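Local coordinates for UPF0147 protein Ta0600 (PDB 2QSB) that is of unknown function, a small archaeal protein of the UPF0147 family that folds as a four-helix bundle, at residues P68-A72 / H73-D77. Sequence-based numbering, arbitrary orientation.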
ATOM      1  N   PRO A  68      -3.901  10.405 -12.737  1.00 18.17           N
ATOM      2  CA  PRO A  68      -4.601  11.689 -12.524  1.00 18.73           C
ATOM      3  C   PRO A  68      -6.077  11.599 -12.097  1.00 18.59           C
ATOM      4  O   PRO A  68      -6.649  12.601 -11.631  1.00 19.68           O
ATOM      5  CB  PRO A  68      -4.457  12.396 -13.878  1.00 19.83           C
ATOM      6  CG  PRO A  68      -4.307  11.282 -14.838  1.00 20.34           C
ATOM      7  CD  PRO A  68      -3.435  10.269 -14.125  1.00 19.26           C
ATOM      8  N   ASN A  69      -6.684  10.419 -12.218  1.00 17.16           N
ATOM      9  CA  ASN A  69      -8.062  10.216 -11.769  1.00 16.49           C
ATOM     10  C   ASN A  69      -8.189  10.040 -10.265  1.00 15.43           C
ATOM     11  O   ASN A  69      -9.287  10.064  -9.724  1.00 16.33           O
ATOM     12  CB  ASN A  69      -8.697   9.030 -12.508  1.00 18.26           C
ATOM     13  CG  ASN A  69      -8.869   9.310 -13.989  1.00 22.65           C
ATOM     14  OD1 ASN A  69      -9.321  10.392 -14.368  1.00 27.57           O
ATOM     15  ND2 ASN A  69      -8.458   8.370 -14.825  1.00 26.75           N
ATOM     16  N   VAL A  70      -7.070   9.857  -9.566  1.00 13.31           N
ATOM     17  CA  VAL A  70      -7.143   9.654  -8.135  1.00 12.26           C
ATOM     18  C   VAL A  70      -7.399  11.006  -7.429  1.00 11.76           C
ATOM     19  O   VAL A  70      -6.695  11.966  -7.668  1.00 12.18           O
ATOM     20  CB  VAL A  70      -5.854   8.979  -7.625  1.00 11.87           C
ATOM     21  CG1 VAL A  70      -5.946   8.718  -6.137  1.00 11.69           C
ATOM     22  CG2 VAL A  70      -5.638   7.678  -8.379  1.00 13.68           C
ATOM     23  N   PRO A  71      -8.386  11.075  -6.524  1.00 10.85           N
ATOM     24  CA  PRO A  71      -8.648  12.326  -5.784  1.00 11.29           C
ATOM     25  C   PRO A  71      -7.523  12.641  -4.811  1.00 10.29           C
ATOM     26  O   PRO A  71      -6.815  11.740  -4.335  1.00 10.23           O
ATOM     27  CB  PRO A  71      -9.934  11.998  -4.992  1.00 13.03           C
ATOM     28  CG  PRO A  71      -9.926  10.508  -4.871  1.00 14.07           C
ATOM     29  CD  PRO A  71      -9.329  10.002  -6.162  1.00 12.08           C
ATOM     30  N   ALA A  72      -7.379  13.913  -4.474  1.00 10.27           N
ATOM     31  CA  ALA A  72      -6.296  14.359  -3.624  1.00 10.38           C
ATOM     32  C   ALA A  72      -6.191  13.559  -2.340  1.00 10.60           C
ATOM     33  O   ALA A  72      -5.087  13.193  -1.921  1.00 10.28           O
ATOM     34  CB  ALA A  72      -6.471  15.853  -3.293  1.00 12.09           C
ATOM     35  N   HIS A  73      -7.314  13.312  -1.662  1.00 10.53           N
ATOM     36  CA  HIS A  73      -7.224  12.606  -0.381  1.00 10.29           C
ATOM     37  C   HIS A  73      -6.725  11.182  -0.573  1.00 10.38           C
ATOM     38  O   HIS A  73      -6.004  10.644   0.292  1.00 10.34           O
ATOM     39  CB  HIS A  73      -8.553  12.599   0.392  1.00 11.60           C
ATOM     40  CG  HIS A  73      -9.619  11.737  -0.210  1.00 11.73           C
ATOM     41  ND1 HIS A  73     -10.379  12.125  -1.292  1.00 12.38           N
ATOM     42  CD2 HIS A  73     -10.034  10.494   0.121  1.00 13.65           C
ATOM     43  CE1 HIS A  73     -11.229  11.157  -1.591  1.00 13.28           C
ATOM     44  NE2 HIS A  73     -11.033  10.152  -0.750  1.00 13.37           N
ATOM     45  N   GLY A  74      -7.072  10.570  -1.708  1.00 10.25           N
ATOM     46  CA  GLY A  74      -6.599   9.200  -1.997  1.00  9.32           C
ATOM     47  C   GLY A  74      -5.118   9.203  -2.314  1.00  8.69           C
ATOM     48  O   GLY A  74      -4.410   8.274  -1.942  1.00  8.88           O
ATOM     49  N   ARG A  75      -4.628  10.248  -2.993  0.50  8.66           N
ATOM     50  CA  ARG A  75      -3.181  10.358  -3.244  0.50  8.34           C
ATOM     51  C   ARG A  75      -2.422  10.435  -1.936  0.50  7.62           C
ATOM     52  O   ARG A  75      -1.417   9.740  -1.749  0.50  6.19           O
ATOM     53  CB  ARG A  75      -2.847  11.548  -4.148  0.50  9.29           C
ATOM     54  CG  ARG A  75      -3.532  11.527  -5.489  0.50 10.33           C
ATOM     55  CD  ARG A  75      -3.164  12.734  -6.313  0.50 12.76           C
ATOM     56  NE  ARG A  75      -4.185  13.012  -7.323  0.50 15.29           N
ATOM     57  CZ  ARG A  75      -4.055  13.912  -8.296  0.50 17.37           C
ATOM     58  NH1 ARG A  75      -2.951  14.655  -8.397  0.50 20.23           N
ATOM     59  NH2 ARG A  75      -5.038  14.073  -9.175  0.50 20.24           N
ATOM     60  N   THR A  76      -2.915  11.247  -1.007  1.00  8.51           N
ATOM     61  CA  THR A  76      -2.259  11.328   0.290  1.00  8.88           C
ATOM     62  C   THR A  76      -2.292   9.980   0.987  1.00  8.23           C
ATOM     63  O   THR A  76      -1.293   9.570   1.592  1.00  8.60           O
ATOM     64  CB  THR A  76      -2.862  12.429   1.140  1.00  9.14           C
ATOM     65  OG1 THR A  76      -2.654  13.658   0.442  1.00 11.23           O
ATOM     66  CG2 THR A  76      -2.184  12.482   2.501  1.00 11.79           C
ATOM     67  N   ASP A  77      -3.425   9.270   0.916  1.00  8.43           N
ATOM     68  CA  ASP A  77      -3.488   7.949   1.543  1.00  8.78           C
ATOM     69  C   ASP A  77      -2.441   7.011   0.946  1.00  8.09           C
ATOM     70  O   ASP A  77      -1.804   6.243   1.679  1.00  8.15           O
ATOM     71  CB  ASP A  77      -4.910   7.376   1.427  1.00  9.55           C
ATOM     72  CG  ASP A  77      -5.904   8.079   2.348  1.00 12.23           C
ATOM     73  OD1 ASP A  77      -5.516   8.836   3.252  1.00 14.24           O
ATOM     74  OD2 ASP A  77      -7.091   7.836   2.128  1.00 17.16           O
TER
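Arg75 reaches back from the first turn of helix 72-88 to the carbonyl oxygen of Val70, in the loop that follows helix 50-65. The grip is side-on, in one of two modelled conformers, so the head may not be fixed. NE gives the shorter bond, 2.7 Å to Val70 O, with an N-H...O angle of 160°. NH2 reaches the same Val70 O at 3.1 Å and is more bent. This oxygen lies in the guanidinium plane. The Arg75 chain is extended from CG to NE, with CG anti to the carbonyl carbon (chi1 -58°), and this directs the head back along the loop.

The tight part is at the root of this arm. CG1 of buried Val70 sits 3.8 Å from Arg75 CG. The same methyl packs over the backbone of Gly74, also buried, where there is no side chain to meet it. Pro71 O accepts the first regular helical bond, from Arg75 N at 3.0 Å, and a weak one from Gly74 N.

The other side is more exposed. His73 crosses the Pro71 ring at a slant, CE1 being 3.6 Å from Pro71 CG. Its NE2 is hydrogen-bonded to Thr27 OG1 of the loop between helices 6-23 and 30-43. Ala72 and Thr76 are exposed too, and Ala72 O takes the regular helical bond from Thr76 N at 3.1 Å.

Pro71 holds the N-cap position, and the whole is a helix N-terminus in which an arginine of the first turn clasps the preceding loop, here at the start of the last helix of a four-helix bundle.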